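Local coordinates for protein monothiol glutaredoxin-S14, chloroplastic (Arabidopsis thaliana, PDB 3IPZ) that can bind a [2Fe-2S] cluster as a bridged homodimer or with a BolA partner, and may donate such clusters and regulate CAX cation transporters, at residues E18-F23 and L46-E51; F23-R28 and V53-N58. All blocks are in the same frame, centred on the assembly; numbering follows the deposited sequence.

Contact 1. Residues E18-F23 and L46-E51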
loop_
_atom_site.group_PDB
_atom_site.type_symbol
_atom_site.label_atom_id
_atom_site.label_comp_id
_atom_site.label_asym_id
_atom_site.label_seq_id
_atom_site.Cartn_x
_atom_site.Cartn_y
_atom_site.Cartn_z
ATOM N N GLU A 18 -2.788 -4.318 -9.538
ATOM C CA GLU A 18 -3.379 -3.017 -9.814
ATOM C C GLU A 18 -2.248 -1.993 -9.780
ATOM O O GLU A 18 -1.172 -2.271 -9.235
ATOM C CB GLU A 18 -4.437 -2.654 -8.770
ATOM C CG GLU A 18 -5.637 -3.594 -8.702
ATOM C CD GLU A 18 -6.373 -3.744 -10.027
ATOM O OE1 GLU A 18 -6.368 -2.792 -10.842
ATOM O OE2 GLU A 18 -6.974 -4.818 -10.245
ATOM N N LYS A 19 -2.490 -0.823 -10.374
ATOM C CA LYS A 19 -1.500 0.248 -10.420
ATOM C C LYS A 19 -1.175 0.731 -9.017
ATOM O O LYS A 19 -0.012 0.979 -8.696
ATOM C CB LYS A 19 -2.013 1.433 -11.246
ATOM C CG LYS A 19 -2.282 1.129 -12.712
ATOM C CD LYS A 19 -1.010 0.790 -13.452
ATOM C CE LYS A 19 -1.294 0.501 -14.913
ATOM N NZ LYS A 19 -0.024 0.273 -15.643
ATOM N N VAL A 20 -2.208 0.872 -8.191
ATOM C CA VAL A 20 -2.043 1.334 -6.820
ATOM C C VAL A 20 -2.740 0.376 -5.849
ATOM O O VAL A 20 -3.956 0.197 -5.907
ATOM C CB VAL A 20 -2.628 2.753 -6.637
ATOM C CG1 VAL A 20 -2.383 3.245 -5.203
ATOM C CG2 VAL A 20 -1.996 3.716 -7.652
ATOM N N VAL A 21 -1.957 -0.231 -4.961
ATOM C CA VAL A 21 -2.473 -1.177 -3.969
ATOM C C VAL A 21 -2.104 -0.715 -2.555
ATOM O O VAL A 21 -0.932 -0.509 -2.230
ATOM C CB VAL A 21 -1.890 -2.596 -4.206
ATOM C CG1 VAL A 21 -2.334 -3.548 -3.101
ATOM C CG2 VAL A 21 -2.330 -3.114 -5.565
ATOM N N LEU A 22 -3.118 -0.565 -1.713
ATOM C CA LEU A 22 -2.921 -0.118 -0.343
ATOM C C LEU A 22 -3.192 -1.217 0.681
ATOM O O LEU A 22 -4.277 -1.776 0.721
ATOM C CB LEU A 22 -3.867 1.040 -0.060
ATOM C CG LEU A 22 -3.637 2.040 1.059
ATOM C CD1 LEU A 22 -4.969 2.266 1.736
ATOM C CD2 LEU A 22 -2.587 1.568 2.029
ATOM N N PHE A 23 -2.208 -1.528 1.511
ATOM C CA PHE A 23 -2.418 -2.521 2.558
ATOM C C PHE A 23 -2.703 -1.705 3.810
ATOM O O PHE A 23 -1.858 -0.960 4.267
ATOM C CB PHE A 23 -1.182 -3.401 2.709
ATOM C CG PHE A 23 -0.946 -4.283 1.522
ATOM C CD1 PHE A 23 0.034 -3.967 0.582
ATOM C CD2 PHE A 23 -1.747 -5.405 1.312
ATOM C CE1 PHE A 23 0.215 -4.750 -0.554
ATOM C CE2 PHE A 23 -1.578 -6.204 0.177
ATOM C CZ PHE A 23 -0.594 -5.875 -0.761
ATOM N N LEU A 46 -6.608 12.806 -4.510
ATOM C CA LEU A 46 -5.971 12.793 -5.828
ATOM C C LEU A 46 -6.786 12.124 -6.922
ATOM O O LEU A 46 -6.386 12.130 -8.085
ATOM C CB LEU A 46 -4.601 12.112 -5.750
ATOM C CG LEU A 46 -3.604 12.668 -4.725
ATOM C CD1 LEU A 46 -2.303 11.895 -4.825
ATOM C CD2 LEU A 46 -3.359 14.148 -4.969
ATOM N N ASN A 47 -7.924 11.547 -6.554
ATOM C CA ASN A 47 -8.781 10.877 -7.531
ATOM C C ASN A 47 -8.065 9.746 -8.254
ATOM O O ASN A 47 -8.329 9.475 -9.424
ATOM C CB ASN A 47 -9.323 11.885 -8.553
ATOM C CG ASN A 47 -10.460 12.719 -7.996
ATOM O OD1 ASN A 47 -11.541 12.200 -7.712
ATOM N ND2 ASN A 47 -10.220 14.015 -7.821
ATOM N N VAL A 48 -7.158 9.084 -7.552
ATOM C CA VAL A 48 -6.430 7.967 -8.135
ATOM C C VAL A 48 -7.166 6.693 -7.730
ATOM O O VAL A 48 -7.546 6.528 -6.570
ATOM C CB VAL A 48 -4.938 7.922 -7.633
ATOM C CG1 VAL A 48 -4.696 8.997 -6.591
ATOM C CG2 VAL A 48 -4.603 6.563 -7.051
ATOM N N PRO A 49 -7.417 5.797 -8.693
ATOM C CA PRO A 49 -8.113 4.547 -8.373
ATOM C C PRO A 49 -7.122 3.607 -7.691
ATOM O O PRO A 49 -5.930 3.616 -8.017
ATOM C CB PRO A 49 -8.550 4.037 -9.745
ATOM C CG PRO A 49 -7.436 4.490 -10.639
ATOM C CD PRO A 49 -7.140 5.902 -10.139
ATOM N N PHE A 50 -7.601 2.804 -6.748
ATOM C CA PHE A 50 -6.707 1.888 -6.057
ATOM C C PHE A 50 -7.417 0.706 -5.413
ATOM O O PHE A 50 -8.633 0.723 -5.221
ATOM C CB PHE A 50 -5.917 2.641 -4.981
ATOM C CG PHE A 50 -6.775 3.199 -3.875
ATOM C CD1 PHE A 50 -7.527 4.355 -4.072
ATOM C CD2 PHE A 50 -6.849 2.548 -2.640
ATOM C CE1 PHE A 50 -8.344 4.856 -3.060
ATOM C CE2 PHE A 50 -7.664 3.038 -1.617
ATOM C CZ PHE A 50 -8.413 4.197 -1.831
ATOM N N GLU A 51 -6.642 -0.326 -5.092
ATOM C CA GLU A 51 -7.171 -1.504 -4.433
ATOM C C GLU A 51 -6.778 -1.453 -2.954
ATOM O O GLU A 51 -5.608 -1.264 -2.625
ATOM C CB GLU A 51 -6.600 -2.771 -5.059
ATOM C CG GLU A 51 -7.111 -4.049 -4.401
ATOM C CD GLU A 51 -8.577 -4.323 -4.710
ATOM O OE1 GLU A 51 -9.215 -5.098 -3.960
ATOM O OE2 GLU A 51 -9.084 -3.771 -5.715
HETATM O O HOH W 1 -4.771 1.286 -9.171
#
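Val20 packs closely against the incoming chain of Leu46-Glu51. Its CG1, anti to the backbone N (chi1 -177°), meets CB of Phe50 at 3.6 Å, while its CG2 reaches CG2 of Val48 at 3.9 Å, the two valines crossing at about a right angle. Beyond them, Leu22 CB approaches CD2 of the Phe50 ring obliquely. Here the parallel strands of a beta-alpha-beta unit begin to pair, Val21 with Glu51: Glu51 N donates to Val20 O at 2.9 Å, and Leu22 N to Glu51 O at 2.7 Å, almost straight at 174°. Just before this the backbones stand too far apart for a direct bond, and a water bridges them, accepting from Val20 N and donating to Pro49 O. The looser side belongs to Glu18 and Glu51, the first of them exposed. Only their aliphatic parts touch, Glu18 CG lying 3.9 Å from Glu51 CB, and the carboxylates stay apart, with OE2 of Glu18 5.1 Å from OE2 of Glu51. Helix 98-108 covers Val48, and helix 34-45 packs on Leu22 and Phe50. Cohesion thus comes from apolar packing and backbone bonds, whereas the two like charges, if both ionised, would probably repel mildly on the more solvent-exposed side.

Contact 2. Residues F23-R28 and V53-N58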
loop_
_atom_site.group_PDB
_atom_site.type_symbol
_atom_site.label_atom_id
_atom_site.label_comp_id
_atom_site.label_asym_id
_atom_site.label_seq_id
_atom_site.Cartn_x
_atom_site.Cartn_y
_atom_site.Cartn_z
ATOM N N PHE A 23 -2.208 -1.528 1.511
ATOM C CA PHE A 23 -2.418 -2.521 2.558
ATOM C C PHE A 23 -2.703 -1.705 3.810
ATOM O O PHE A 23 -1.858 -0.960 4.267
ATOM C CB PHE A 23 -1.182 -3.401 2.709
ATOM C CG PHE A 23 -0.946 -4.283 1.522
ATOM C CD1 PHE A 23 0.034 -3.967 0.582
ATOM C CD2 PHE A 23 -1.747 -5.405 1.312
ATOM C CE1 PHE A 23 0.215 -4.750 -0.554
ATOM C CE2 PHE A 23 -1.578 -6.204 0.177
ATOM C CZ PHE A 23 -0.594 -5.875 -0.761
ATOM N N MET A 24 -3.911 -1.845 4.347
ATOM C CA MET A 24 -4.328 -1.060 5.501
ATOM C C MET A 24 -5.000 -1.836 6.622
ATOM O O MET A 24 -5.209 -3.049 6.542
ATOM C CB MET A 24 -5.305 0.020 5.035
ATOM C CG MET A 24 -6.575 -0.557 4.439
ATOM S SD MET A 24 -7.704 0.667 3.715
ATOM C CE MET A 24 -8.154 1.617 5.196
ATOM N N LYS A 25 -5.326 -1.106 7.684
ATOM C CA LYS A 25 -6.023 -1.668 8.825
ATOM C C LYS A 25 -7.464 -1.250 8.581
ATOM O O LYS A 25 -7.821 -0.074 8.716
ATOM C CB LYS A 25 -5.483 -1.071 10.124
ATOM C CG LYS A 25 -4.056 -1.512 10.408
ATOM C CD LYS A 25 -3.563 -1.035 11.745
ATOM C CE LYS A 25 -2.188 -1.603 12.027
ATOM N NZ LYS A 25 -1.633 -1.084 13.316
ATOM N N GLY A 26 -8.283 -2.213 8.171
ATOM C CA GLY A 26 -9.665 -1.904 7.888
ATOM C C GLY A 26 -9.918 -1.841 6.398
ATOM O O GLY A 26 -9.197 -2.448 5.604
ATOM N N THR A 27 -10.937 -1.076 6.023
ATOM C CA THR A 27 -11.340 -0.933 4.636
ATOM C C THR A 27 -11.409 0.553 4.313
ATOM O O THR A 27 -11.438 1.386 5.220
ATOM C CB THR A 27 -12.733 -1.585 4.425
ATOM O OG1 THR A 27 -12.992 -1.727 3.026
ATOM C CG2 THR A 27 -13.818 -0.713 5.028
ATOM N N ARG A 28 -11.453 0.894 3.030
ATOM C CA ARG A 28 -11.487 2.300 2.644
ATOM C C ARG A 28 -12.667 3.059 3.214
ATOM O O ARG A 28 -12.558 4.244 3.520
ATOM C CB ARG A 28 -11.472 2.454 1.120
ATOM C CG ARG A 28 -12.827 2.716 0.487
ATOM C CD ARG A 28 -12.656 2.962 -0.994
ATOM N NE ARG A 28 -11.861 1.899 -1.597
ATOM C CZ ARG A 28 -11.217 2.017 -2.753
ATOM N NH1 ARG A 28 -11.274 3.158 -3.439
ATOM N NH2 ARG A 28 -10.502 0.997 -3.217
ATOM N N VAL A 53 -6.582 -3.432 0.650
ATOM C CA VAL A 53 -6.560 -4.760 1.242
ATOM C C VAL A 53 -6.451 -4.672 2.764
ATOM O O VAL A 53 -5.514 -4.077 3.299
ATOM C CB VAL A 53 -5.374 -5.564 0.692
ATOM C CG1 VAL A 53 -5.247 -6.895 1.406
ATOM C CG2 VAL A 53 -5.564 -5.770 -0.788
ATOM N N ASN A 54 -7.417 -5.265 3.455
ATOM C CA ASN A 54 -7.426 -5.268 4.910
ATOM C C ASN A 54 -6.486 -6.359 5.469
ATOM O O ASN A 54 -6.743 -7.550 5.302
ATOM C CB ASN A 54 -8.855 -5.516 5.395
ATOM C CG ASN A 54 -9.031 -5.247 6.879
ATOM O OD1 ASN A 54 -8.067 -5.266 7.652
ATOM N ND2 ASN A 54 -10.277 -5.015 7.288
ATOM N N ILE A 55 -5.398 -5.961 6.125
ATOM C CA ILE A 55 -4.480 -6.944 6.700
ATOM C C ILE A 55 -4.836 -7.311 8.151
ATOM O O ILE A 55 -4.104 -8.047 8.809
ATOM C CB ILE A 55 -2.993 -6.472 6.625
ATOM C CG1 ILE A 55 -2.861 -4.983 6.985
ATOM C CG2 ILE A 55 -2.448 -6.737 5.239
ATOM C CD1 ILE A 55 -3.073 -4.663 8.460
ATOM N N LEU A 56 -5.969 -6.807 8.642
ATOM C CA LEU A 56 -6.412 -7.108 10.009
ATOM C C LEU A 56 -7.101 -8.469 10.098
ATOM O O LEU A 56 -7.432 -8.941 11.188
ATOM C CB LEU A 56 -7.379 -6.033 10.516
ATOM C CG LEU A 56 -6.731 -4.708 10.905
ATOM C CD1 LEU A 56 -7.786 -3.787 11.459
ATOM C CD2 LEU A 56 -5.638 -4.944 11.936
ATOM N N GLU A 57 -7.329 -9.089 8.945
ATOM C CA GLU A 57 -7.976 -10.392 8.896
ATOM C C GLU A 57 -7.211 -11.371 8.016
ATOM O O GLU A 57 -7.737 -11.872 7.022
ATOM C CB GLU A 57 -9.430 -10.245 8.415
ATOM C CG GLU A 57 -9.653 -9.210 7.321
ATOM C CD GLU A 57 -11.118 -8.798 7.199
ATOM O OE1 GLU A 57 -11.796 -8.715 8.247
ATOM O OE2 GLU A 57 -11.591 -8.535 6.069
ATOM N N ASN A 58 -5.960 -11.624 8.400
ATOM C CA ASN A 58 -5.059 -12.548 7.703
ATOM C C ASN A 58 -3.644 -12.300 8.200
ATOM O O ASN A 58 -2.919 -11.476 7.637
ATOM C CB ASN A 58 -5.082 -12.333 6.188
ATOM C CG ASN A 58 -4.330 -13.427 5.438
ATOM O OD1 ASN A 58 -3.281 -13.900 5.895
ATOM N ND2 ASN A 58 -4.856 -13.827 4.279
#
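Phe23 and Val53 lie side by side and point the same way from neighbouring parallel strands, CD2 of the ring 3.7 Å from CB of Val53. CG2 of Ile55 also nears CD2, both groups coming obliquely to the ring. Met24 and Asn54 occupy the other face of the sheet. The backbone pairing ends at this level: Met24 N donates to Val53 O, and Ile55 N to Met24 O at 2.9 Å. Past the strand ends Lys25 crosses Leu56 at about a right angle, CB to CD1 3.8 Å, and crosses Ile55 obliquely, its CG 3.8 Å from CD1 of Ile55; the rest of the lysine extends away. Asn54 has CG anti to its backbone N (chi1 -168°), which brings CG beside Gly26. Its OD1 takes two backbone N-H groups from opposite faces of the amide plane: Leu56 N at 2.8 Å, closing an Asx turn, and Gly26 N at 3.1 Å, which sits well above the plane. An alanine at Asn54 would probably leave both of these N-H groups without their shared acceptor and let the turn after the strand loosen. The backbone angles of Gly26 would jam a side chain against the preceding carbonyl. Lys25, a glutathione-binding residue by similarity, also touches Cys33, an inferred ligand of the [2Fe-2S] cluster. Helices 5-15 and 59-69 pack on the face of the sheet that carries Phe23 and Val53, the second also touching Ile55, and helix 34-45 packs on the other face, at Met24.

Contacts 1 and 2 follow one pair of parallel neighbours, strands 20-24 and 51-54, from where they begin to pair to the loops beyond them, their centres 14 Å apart. Their segments alternate along the chain, in the order 18-23, 23-28, 46-51, 53-58, with Phe23 shared. Helix 34-45 connects the strands, making the beta-alpha-beta unit of the thioredoxin-like glutaredoxin fold, with 51-54 at the edge of the four-stranded sheet. Leu22 O, bonded to Val53 N, carries the pairing from one contact to the next, and Arg28 NH2 reaches back to Phe50 O. Contact 1 thus lies at the amino ends of both strands, and contact 2, at their carboxyl ends, opens toward the inferred glutathione and cluster site.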